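Local atomic coordinates of RNA-dependent RNA polymerase (Taggert virus, PDB entry 6DX3), a protein that probably removes ubiquitin from modified proteins through its viral OTU domain, a cysteine protease with deubiquitinase activity. Residues 103-108 and 114-119; 7-12 and 128-133; 47-52 and 140-145. One frame throughout, in Å; residues are numbered along the deposited sequence.

All three contacts reach the same mixed sheet, in which strand 116-121 lies between strands 126-133 and 142-147. Contacts 1 and 3 are buried and share one face of it: helix 102-112 packs there in contact 1, and the end of helix 40-49 in contact 3. Contact 2 lies on the opposite face and farther from the centre of the chain, partly buried, where the N-terminal segment 7-12 covers strand 126-133. Chemistry follows position. Branched aliphatic chains dominate contact 1, a methionine and an isoleucine meet beside a bare glycine backbone in contact 3, and contact 2 adds an arginine laid against an indole ring.

Contact 1 of 3, residues 103-108 and 114-119; sequences LEVNFF and VTVYIW
A helix packed on the strand that follows it in the chain brings Val-105 and Phe-108 of helix 102-112 against Val-114, Val-116 and Ile-118, in the α/β core of the OTU domain. The helix presents residues one turn apart, whereas the other segment offers every second residue, so that three aliphatic side chains face the helix in a row. Val-105 sits between two of them. Its CG1, placed anti to the backbone N (chi1 176°), meets Val-116 CG1 at 3.5 Å and Val-116 CB at 3.7 Å, the two side chains crossing at a slant. With Ile-118 the meeting is tip to tip: the outer arm of Ile-118, straight at chi2 (-180°), sets its CD1 3.8 Å from Val-105 CG2 and 3.9 Å from Val-105 CG1, so one methyl nestles against both branches of the valine. Farther along the helix, Phe-108 turns the far part of its ring toward Val-114. There CE2 lies 4.0 Å from Val-114 CG1, the methyl approaching the ring at a slant. Met-49 of helix 40-49 packs against this ring as well, while Leu-41 of the same helix touches Val-105. The polar neighbours are turned to other partners: Asn-106 ND2 bonds to Glu-78, and Glu-104 OE1 to Tyr-89. Across the interface itself only apolar carbons meet, so this pairing of helix and strand depends on burial and the fit of branched side chains rather than on directional bonds.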
loop_
_atom_site.group_PDB
_atom_site.type_symbol
_atom_site.label_atom_id
_atom_site.label_comp_id
_atom_site.label_asym_id
_atom_site.label_seq_id
_atom_site.Cartn_x
_atom_site.Cartn_y
_atom_site.Cartn_z
ATOM N N LEU A 103 -0.487 7.837 -0.972
ATOM C CA LEU A 103 -0.907 8.670 0.152
ATOM C C LEU A 103 -1.982 7.981 0.984
ATOM O O LEU A 103 -2.023 8.157 2.206
ATOM C CB LEU A 103 -1.407 10.025 -0.348
ATOM C CG LEU A 103 -1.978 10.963 0.721
ATOM C CD1 LEU A 103 -0.958 11.211 1.824
ATOM C CD2 LEU A 103 -2.424 12.276 0.097
ATOM N N GLU A 104 -2.855 7.200 0.346
ATOM C CA GLU A 104 -3.845 6.436 1.097
ATOM C C GLU A 104 -3.193 5.299 1.872
ATOM O O GLU A 104 -3.648 4.958 2.972
ATOM C CB GLU A 104 -4.921 5.895 0.155
ATOM C CG GLU A 104 -5.839 6.964 -0.438
ATOM C CD GLU A 104 -5.134 7.857 -1.446
ATOM O OE1 GLU A 104 -4.727 8.975 -1.069
ATOM O OE2 GLU A 104 -4.981 7.438 -2.609
ATOM N N VAL A 105 -2.138 4.698 1.319
ATOM C CA VAL A 105 -1.344 3.749 2.095
ATOM C C VAL A 105 -0.709 4.452 3.284
ATOM O O VAL A 105 -0.678 3.918 4.400
ATOM C CB VAL A 105 -0.277 3.082 1.207
ATOM C CG1 VAL A 105 0.601 2.176 2.050
ATOM C CG2 VAL A 105 -0.916 2.319 0.066
ATOM N N ASN A 106 -0.184 5.659 3.056
ATOM C CA ASN A 106 0.397 6.458 4.129
ATOM C C ASN A 106 -0.573 6.597 5.295
ATOM O O ASN A 106 -0.229 6.302 6.445
ATOM C CB ASN A 106 0.794 7.833 3.578
ATOM C CG ASN A 106 1.723 8.600 4.504
ATOM O OD1 ASN A 106 1.625 8.505 5.729
ATOM N ND2 ASN A 106 2.628 9.378 3.916
ATOM N N PHE A 107 -1.807 7.020 5.008
ATOM C CA PHE A 107 -2.779 7.244 6.076
ATOM C C PHE A 107 -3.183 5.940 6.755
ATOM O O PHE A 107 -3.316 5.892 7.982
ATOM C CB PHE A 107 -4.005 7.968 5.520
ATOM C CG PHE A 107 -3.801 9.445 5.350
ATOM C CD1 PHE A 107 -3.188 10.189 6.345
ATOM C CD2 PHE A 107 -4.209 10.088 4.192
ATOM C CE1 PHE A 107 -2.992 11.550 6.194
ATOM C CE2 PHE A 107 -4.017 11.450 4.033
ATOM C CZ PHE A 107 -3.408 12.181 5.033
ATOM N N PHE A 108 -3.387 4.871 5.979
ATOM C CA PHE A 108 -3.800 3.607 6.585
ATOM C C PHE A 108 -2.710 3.039 7.484
ATOM O O PHE A 108 -3.003 2.504 8.561
ATOM C CB PHE A 108 -4.176 2.595 5.504
ATOM C CG PHE A 108 -4.562 1.249 6.049
ATOM C CD1 PHE A 108 -5.809 1.048 6.619
ATOM C CD2 PHE A 108 -3.676 0.183 5.995
ATOM C CE1 PHE A 108 -6.165 -0.189 7.125
ATOM C CE2 PHE A 108 -4.029 -1.057 6.499
ATOM C CZ PHE A 108 -5.273 -1.244 7.062
ATOM N N VAL A 114 0.643 -0.456 11.045
ATOM C CA VAL A 114 1.196 -1.597 10.329
ATOM C C VAL A 114 2.086 -1.062 9.218
ATOM O O VAL A 114 1.791 -0.019 8.624
ATOM C CB VAL A 114 0.085 -2.512 9.763
ATOM C CG1 VAL A 114 -0.782 -1.756 8.763
ATOM C CG2 VAL A 114 0.684 -3.759 9.120
ATOM N N THR A 115 3.182 -1.761 8.952
ATOM C CA THR A 115 4.121 -1.353 7.919
ATOM C C THR A 115 3.680 -1.911 6.573
ATOM O O THR A 115 3.232 -3.057 6.480
ATOM C CB THR A 115 5.533 -1.828 8.261
ATOM O OG1 THR A 115 5.942 -1.254 9.510
ATOM C CG2 THR A 115 6.518 -1.418 7.180
ATOM N N VAL A 116 3.787 -1.084 5.534
ATOM C CA VAL A 116 3.401 -1.467 4.181
ATOM C C VAL A 116 4.563 -1.194 3.238
ATOM O O VAL A 116 5.093 -0.078 3.204
ATOM C CB VAL A 116 2.141 -0.718 3.704
ATOM C CG1 VAL A 116 1.796 -1.131 2.279
ATOM C CG2 VAL A 116 0.969 -0.989 4.639
ATOM N N TYR A 117 4.956 -2.214 2.481
ATOM C CA TYR A 117 5.906 -2.074 1.386
ATOM C C TYR A 117 5.123 -1.970 0.085
ATOM O O TYR A 117 4.204 -2.761 -0.150
ATOM C CB TYR A 117 6.860 -3.268 1.315
ATOM C CG TYR A 117 7.872 -3.381 2.437
ATOM C CD1 TYR A 117 9.226 -3.504 2.159
ATOM C CD2 TYR A 117 7.474 -3.394 3.768
ATOM C CE1 TYR A 117 10.156 -3.619 3.172
ATOM C CE2 TYR A 117 8.397 -3.507 4.789
ATOM C CZ TYR A 117 9.737 -3.621 4.484
ATOM O OH TYR A 117 10.665 -3.735 5.493
ATOM N N ILE A 118 5.484 -1.004 -0.754
ATOM C CA ILE A 118 4.882 -0.839 -2.073
ATOM C C ILE A 118 5.976 -1.069 -3.104
ATOM O O ILE A 118 6.872 -0.230 -3.270
ATOM C CB ILE A 118 4.238 0.541 -2.258
ATOM C CG1 ILE A 118 3.326 0.879 -1.076
ATOM C CG2 ILE A 118 3.449 0.582 -3.560
ATOM C CD1 ILE A 118 2.652 2.238 -1.208
ATOM N N TRP A 119 5.908 -2.204 -3.794
ATOM C CA TRP A 119 6.901 -2.563 -4.797
ATOM C C TRP A 119 6.429 -2.098 -6.168
ATOM O O TRP A 119 5.317 -2.425 -6.593
ATOM C CB TRP A 119 7.146 -4.073 -4.797
ATOM C CG TRP A 119 7.515 -4.620 -3.446
ATOM C CD1 TRP A 119 6.671 -4.865 -2.400
ATOM C CD2 TRP A 119 8.826 -4.991 -3.000
ATOM N NE1 TRP A 119 7.376 -5.363 -1.330
ATOM C CE2 TRP A 119 8.699 -5.453 -1.674
ATOM C CE3 TRP A 119 10.092 -4.977 -3.592
ATOM C CZ2 TRP A 119 9.793 -5.897 -0.930
ATOM C CZ3 TRP A 119 11.176 -5.419 -2.853
ATOM C CH2 TRP A 119 11.020 -5.871 -1.536
#

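Contact 2 of 3, residues 7-12 and 128-133; sequences FDWHLL and DYVVRY
Trp-9 and Phe-7 lie over Val-130 and Arg-132 where the N-terminal arm, paired with strand 17-24 through the short strand 10-11, folds across one face of the OTU sheet. The polar part is a cation-pi interaction. Arg-132 CZ stands 4.4 Å from the centroid of the six-membered ring of Trp-9, only 15° off the ring normal, with the guanidinium inclined 42° to the indole plane. The arginine chain bends at its third torsion (chi3 76°), bringing NH1 over the indole, 3.5 Å from Trp-9 CE2. Tyr-17 makes a second cation-pi contact with this side chain, and Arg-132 NE bonds to the backbone oxygen of Gly-134, which helps to fix the orientation of the group. Phe-7 CB lies over the opposite face of the indole, toward its rim.

Apolar contacts complete the patch. Arg-132 CB packs 3.7 Å from both Trp-9 CZ3 and Trp-9 CH2, so the aliphatic root of the arginine supports the far end of the indole. Val-130 serves both aromatic residues with one methyl: CG1 touches Trp-9 CH2 at 4.0 Å and lies near the plane of the Phe-7 ring, 3.9 Å from its edge atom CE2.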
loop_
_atom_site.group_PDB
_atom_site.type_symbol
_atom_site.label_atom_id
_atom_site.label_comp_id
_atom_site.label_asym_id
_atom_site.label_seq_id
_atom_site.Cartn_x
_atom_site.Cartn_y
_atom_site.Cartn_z
ATOM N N PHE A 7 18.477 -3.914 0.348
ATOM C CA PHE A 7 17.906 -2.580 0.234
ATOM C C PHE A 7 18.993 -1.520 0.363
ATOM O O PHE A 7 20.074 -1.758 0.905
ATOM C CB PHE A 7 16.838 -2.342 1.307
ATOM C CG PHE A 7 15.671 -3.288 1.237
ATOM C CD1 PHE A 7 15.552 -4.327 2.145
ATOM C CD2 PHE A 7 14.687 -3.126 0.279
ATOM C CE1 PHE A 7 14.477 -5.194 2.092
ATOM C CE2 PHE A 7 13.609 -3.988 0.220
ATOM C CZ PHE A 7 13.502 -5.023 1.127
ATOM N N ASP A 8 18.682 -0.328 -0.150
ATOM C CA ASP A 8 19.477 0.882 0.063
ATOM C C ASP A 8 18.486 1.955 0.508
ATOM O O ASP A 8 18.064 2.802 -0.282
ATOM C CB ASP A 8 20.248 1.283 -1.195
ATOM C CG ASP A 8 21.082 2.533 -0.995
ATOM O OD1 ASP A 8 21.300 3.267 -1.981
ATOM O OD2 ASP A 8 21.514 2.782 0.149
ATOM N N TRP A 9 18.107 1.905 1.782
ATOM C CA TRP A 9 17.009 2.727 2.271
ATOM C C TRP A 9 17.410 4.193 2.349
ATOM O O TRP A 9 18.500 4.536 2.814
ATOM C CB TRP A 9 16.554 2.243 3.649
ATOM C CG TRP A 9 15.841 0.926 3.632
ATOM C CD1 TRP A 9 16.259 -0.237 4.211
ATOM C CD2 TRP A 9 14.581 0.636 3.013
ATOM N NE1 TRP A 9 15.338 -1.234 3.989
ATOM C CE2 TRP A 9 14.300 -0.723 3.255
ATOM C CE3 TRP A 9 13.665 1.392 2.276
ATOM C CZ2 TRP A 9 13.143 -1.340 2.789
ATOM C CZ3 TRP A 9 12.514 0.775 1.813
ATOM C CH2 TRP A 9 12.265 -0.576 2.070
ATOM N N HIS A 10 16.512 5.063 1.893
ATOM C CA HIS A 10 16.624 6.505 2.076
ATOM C C HIS A 10 15.377 6.986 2.803
ATOM O O HIS A 10 14.266 6.873 2.274
ATOM C CB HIS A 10 16.766 7.230 0.736
ATOM C CG HIS A 10 17.911 6.748 -0.099
ATOM N ND1 HIS A 10 17.824 5.637 -0.908
ATOM C CD2 HIS A 10 19.166 7.231 -0.257
ATOM C CE1 HIS A 10 18.977 5.453 -1.527
ATOM N NE2 HIS A 10 19.809 6.407 -1.148
ATOM N N LEU A 11 15.554 7.506 4.015
ATOM C CA LEU A 11 14.441 8.125 4.721
ATOM C C LEU A 11 14.167 9.494 4.113
ATOM O O LEU A 11 15.054 10.353 4.075
ATOM C CB LEU A 11 14.743 8.248 6.210
ATOM C CG LEU A 11 13.691 9.049 6.976
ATOM C CD1 LEU A 11 12.400 8.246 7.043
ATOM C CD2 LEU A 11 14.181 9.400 8.371
ATOM N N LEU A 12 12.945 9.699 3.639
ATOM C CA LEU A 12 12.613 10.911 2.907
ATOM C C LEU A 12 12.005 11.957 3.831
ATOM O O LEU A 12 11.365 11.634 4.833
ATOM C CB LEU A 12 11.639 10.603 1.770
ATOM C CG LEU A 12 12.071 9.489 0.818
ATOM C CD1 LEU A 12 11.094 9.363 -0.346
ATOM C CD2 LEU A 12 13.477 9.745 0.318
ATOM N N ASP A 128 11.871 -2.279 -9.669
ATOM C CA ASP A 128 13.088 -1.476 -9.666
ATOM C C ASP A 128 13.197 -0.512 -8.493
ATOM O O ASP A 128 14.275 0.058 -8.288
ATOM C CB ASP A 128 13.220 -0.686 -10.982
ATOM C CG ASP A 128 12.093 0.313 -11.185
ATOM O OD1 ASP A 128 10.962 0.045 -10.728
ATOM O OD2 ASP A 128 12.337 1.369 -11.806
ATOM N N TYR A 129 12.130 -0.303 -7.726
ATOM C CA TYR A 129 12.236 0.459 -6.488
ATOM C C TYR A 129 11.082 0.076 -5.574
ATOM O O TYR A 129 10.082 -0.501 -6.009
ATOM C CB TYR A 129 12.273 1.976 -6.741
ATOM C CG TYR A 129 10.940 2.652 -7.010
ATOM C CD1 TYR A 129 10.105 3.031 -5.965
ATOM C CD2 TYR A 129 10.543 2.955 -8.307
ATOM C CE1 TYR A 129 8.897 3.658 -6.202
ATOM C CE2 TYR A 129 9.338 3.591 -8.556
ATOM C CZ TYR A 129 8.517 3.937 -7.498
ATOM O OH TYR A 129 7.316 4.565 -7.730
ATOM N N VAL A 130 11.241 0.404 -4.294
ATOM C CA VAL A 130 10.260 0.083 -3.266
ATOM C C VAL A 130 10.207 1.237 -2.273
ATOM O O VAL A 130 11.228 1.875 -1.992
ATOM C CB VAL A 130 10.603 -1.253 -2.563
ATOM C CG1 VAL A 130 11.965 -1.175 -1.883
ATOM C CG2 VAL A 130 9.518 -1.645 -1.567
ATOM N N VAL A 131 9.010 1.531 -1.768
ATOM C CA VAL A 131 8.840 2.507 -0.700
ATOM C C VAL A 131 8.220 1.802 0.497
ATOM O O VAL A 131 7.433 0.859 0.351
ATOM C CB VAL A 131 7.988 3.724 -1.128
ATOM C CG1 VAL A 131 8.602 4.402 -2.349
ATOM C CG2 VAL A 131 6.555 3.314 -1.399
ATOM N N ARG A 132 8.590 2.257 1.692
ATOM C CA ARG A 132 8.150 1.632 2.931
ATOM C C ARG A 132 7.525 2.683 3.830
ATOM O O ARG A 132 8.174 3.677 4.174
ATOM C CB ARG A 132 9.311 0.940 3.651
ATOM C CG ARG A 132 8.878 0.176 4.899
ATOM C CD ARG A 132 10.063 -0.428 5.626
ATOM N NE ARG A 132 10.814 0.578 6.366
ATOM C CZ ARG A 132 12.093 0.456 6.701
ATOM N NH1 ARG A 132 12.766 -0.635 6.362
ATOM N NH2 ARG A 132 12.698 1.423 7.375
ATOM N N TYR A 133 6.269 2.463 4.203
ATOM C CA TYR A 133 5.589 3.251 5.226
ATOM C C TYR A 133 5.637 2.433 6.511
ATOM O O TYR A 133 4.838 1.517 6.703
ATOM C CB TYR A 133 4.157 3.570 4.807
ATOM C CG TYR A 133 4.071 4.486 3.607
ATOM C CD1 TYR A 133 4.075 5.866 3.762
ATOM C CD2 TYR A 133 3.988 3.970 2.321
ATOM C CE1 TYR A 133 3.997 6.706 2.670
ATOM C CE2 TYR A 133 3.914 4.804 1.222
ATOM C CZ TYR A 133 3.915 6.171 1.402
ATOM O OH TYR A 133 3.837 7.010 0.311
#

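Contact 3 of 3, residues 47-52 and 140-145; sequences CGMIEE and ESINIM
The flat group in this contact is the peptide that joins Gly-48 to Met-49, and Ile-142 lies over one of its faces. The terminal methyl sits almost directly above the carbonyl carbon, with Ile-142 CD1 4.2 Å from Gly-48 C. Ile-142 CG1 stands over the same face but is displaced to the rim, 4.0 Å from Gly-48 O and 4.1 Å from Gly-48 CA. The side chain of Met-49 rises on this side of the peptide too, and so meets the isoleucine there. Gly-48 is also hydrogen-bonded through its backbone to Val-164, close to the C-terminal end of the modelled chain.

Because glycine presents only its backbone, strand 142-147 can come close to the helix end: the CA atoms of Gly-48 and Ile-142 are 5.5 Å apart. The contact thus joins the C-terminal end of helix 40-49 to the central sheet of the OTU fold. In this protease family the corresponding helix carries the catalytic cysteine at its beginning, so the junction probably lies at the other end from the active site.

Met-49 supplies the remaining apolar contact. Its chain is bent at chi2 (-76°) and again at chi3 (-63°), bringing the sulfur over to the isoleucine methyl, the two side chains crossing at about a right angle. Met-49 SD is 3.6 Å from Ile-142 CD1 and Met-49 CG is 3.8 Å from that methyl, whereas CE turns away from it. Val-114, Val-116 and, from strand 150-156, Tyr-153 also touch Ile-142.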
loop_
_atom_site.group_PDB
_atom_site.type_symbol
_atom_site.label_atom_id
_atom_site.label_comp_id
_atom_site.label_asym_id
_atom_site.label_seq_id
_atom_site.Cartn_x
_atom_site.Cartn_y
_atom_site.Cartn_z
ATOM N N CYS A 47 -6.287 -7.636 1.758
ATOM C CA CYS A 47 -5.701 -8.967 1.652
ATOM C C CYS A 47 -4.597 -9.171 2.680
ATOM O O CYS A 47 -4.389 -10.294 3.154
ATOM C CB CYS A 47 -5.163 -9.191 0.237
ATOM S SG CYS A 47 -4.695 -10.896 -0.134
ATOM N N GLY A 48 -3.885 -8.104 3.039
ATOM C CA GLY A 48 -2.859 -8.199 4.057
ATOM C C GLY A 48 -3.350 -8.102 5.485
ATOM O O GLY A 48 -2.601 -8.445 6.403
ATOM N N MET A 49 -4.586 -7.646 5.692
ATOM C CA MET A 49 -5.134 -7.442 7.026
ATOM C C MET A 49 -6.190 -8.460 7.427
ATOM O O MET A 49 -6.378 -8.691 8.623
ATOM C CB MET A 49 -5.749 -6.042 7.142
ATOM C CG MET A 49 -4.764 -4.897 6.962
ATOM S SD MET A 49 -3.712 -4.634 8.401
ATOM C CE MET A 49 -4.924 -4.175 9.633
ATOM N N ILE A 50 -6.893 -9.065 6.472
ATOM C CA ILE A 50 -7.996 -9.978 6.760
ATOM C C ILE A 50 -7.693 -11.323 6.110
ATOM O O ILE A 50 -7.533 -11.406 4.886
ATOM C CB ILE A 50 -9.343 -9.422 6.272
ATOM C CG1 ILE A 50 -9.549 -7.991 6.778
ATOM C CG2 ILE A 50 -10.484 -10.315 6.731
ATOM C CD1 ILE A 50 -10.814 -7.332 6.254
ATOM N N GLU A 51 -7.617 -12.374 6.931
ATOM C CA GLU A 51 -7.367 -13.709 6.396
ATOM C C GLU A 51 -8.568 -14.221 5.607
ATOM O O GLU A 51 -8.405 -14.812 4.534
ATOM C CB GLU A 51 -7.010 -14.669 7.531
ATOM C CG GLU A 51 -6.588 -16.062 7.078
ATOM C CD GLU A 51 -5.283 -16.064 6.299
ATOM O OE1 GLU A 51 -5.157 -16.877 5.358
ATOM O OE2 GLU A 51 -4.385 -15.254 6.621
ATOM N N GLU A 52 -9.780 -14.001 6.115
ATOM C CA GLU A 52 -11.000 -14.363 5.390
ATOM C C GLU A 52 -11.507 -13.174 4.571
ATOM O O GLU A 52 -12.586 -12.628 4.806
ATOM C CB GLU A 52 -12.065 -14.864 6.359
ATOM C CG GLU A 52 -11.644 -16.077 7.167
ATOM C CD GLU A 52 -11.373 -17.287 6.297
ATOM O OE1 GLU A 52 -12.343 -17.975 5.915
ATOM O OE2 GLU A 52 -10.188 -17.548 5.991
ATOM N N GLU A 140 7.206 -9.313 8.114
ATOM C CA GLU A 140 6.146 -9.035 9.076
ATOM C C GLU A 140 5.364 -7.778 8.721
ATOM O O GLU A 140 4.743 -7.166 9.598
ATOM C CB GLU A 140 6.721 -8.926 10.488
ATOM C CG GLU A 140 8.126 -8.375 10.546
ATOM C CD GLU A 140 8.797 -8.658 11.871
ATOM O OE1 GLU A 140 8.505 -7.938 12.851
ATOM O OE2 GLU A 140 9.609 -9.604 11.935
ATOM N N SER A 141 5.386 -7.381 7.454
ATOM C CA SER A 141 4.673 -6.215 6.960
ATOM C C SER A 141 3.757 -6.624 5.813
ATOM O O SER A 141 3.796 -7.755 5.324
ATOM C CB SER A 141 5.648 -5.127 6.493
ATOM O OG SER A 141 6.583 -4.804 7.506
ATOM N N ILE A 142 2.933 -5.680 5.382
ATOM C CA ILE A 142 2.105 -5.854 4.197
ATOM C C ILE A 142 2.922 -5.464 2.974
ATOM O O ILE A 142 3.495 -4.370 2.917
ATOM C CB ILE A 142 0.822 -5.015 4.291
ATOM C CG1 ILE A 142 -0.058 -5.516 5.443
ATOM C CG2 ILE A 142 0.072 -5.043 2.966
ATOM C CD1 ILE A 142 -1.179 -4.571 5.804
ATOM N N ASN A 143 2.989 -6.362 1.996
ATOM C CA ASN A 143 3.663 -6.093 0.734
ATOM C C ASN A 143 2.628 -6.064 -0.381
ATOM O O ASN A 143 1.813 -6.984 -0.501
ATOM C CB ASN A 143 4.733 -7.147 0.447
ATOM C CG ASN A 143 5.839 -7.149 1.484
ATOM O OD1 ASN A 143 6.868 -6.494 1.312
ATOM N ND2 ASN A 143 5.634 -7.885 2.572
ATOM N N ILE A 144 2.648 -4.994 -1.177
ATOM C CA ILE A 144 1.774 -4.864 -2.334
ATOM C C ILE A 144 2.617 -4.474 -3.540
ATOM O O ILE A 144 3.735 -3.969 -3.411
ATOM C CB ILE A 144 0.633 -3.843 -2.115
ATOM C CG1 ILE A 144 1.189 -2.435 -1.927
ATOM C CG2 ILE A 144 -0.225 -4.230 -0.920
ATOM C CD1 ILE A 144 0.116 -1.395 -1.742
ATOM N N MET A 145 2.062 -4.719 -4.726
ATOM C CA MET A 145 2.764 -4.533 -5.989
ATOM C C MET A 145 2.052 -3.459 -6.798
ATOM O O MET A 145 0.870 -3.607 -7.129
ATOM C CB MET A 145 2.828 -5.846 -6.775
ATOM C CG MET A 145 3.818 -5.854 -7.940
ATOM S SD MET A 145 3.970 -7.498 -8.676
ATOM C CE MET A 145 4.503 -7.103 -10.330
#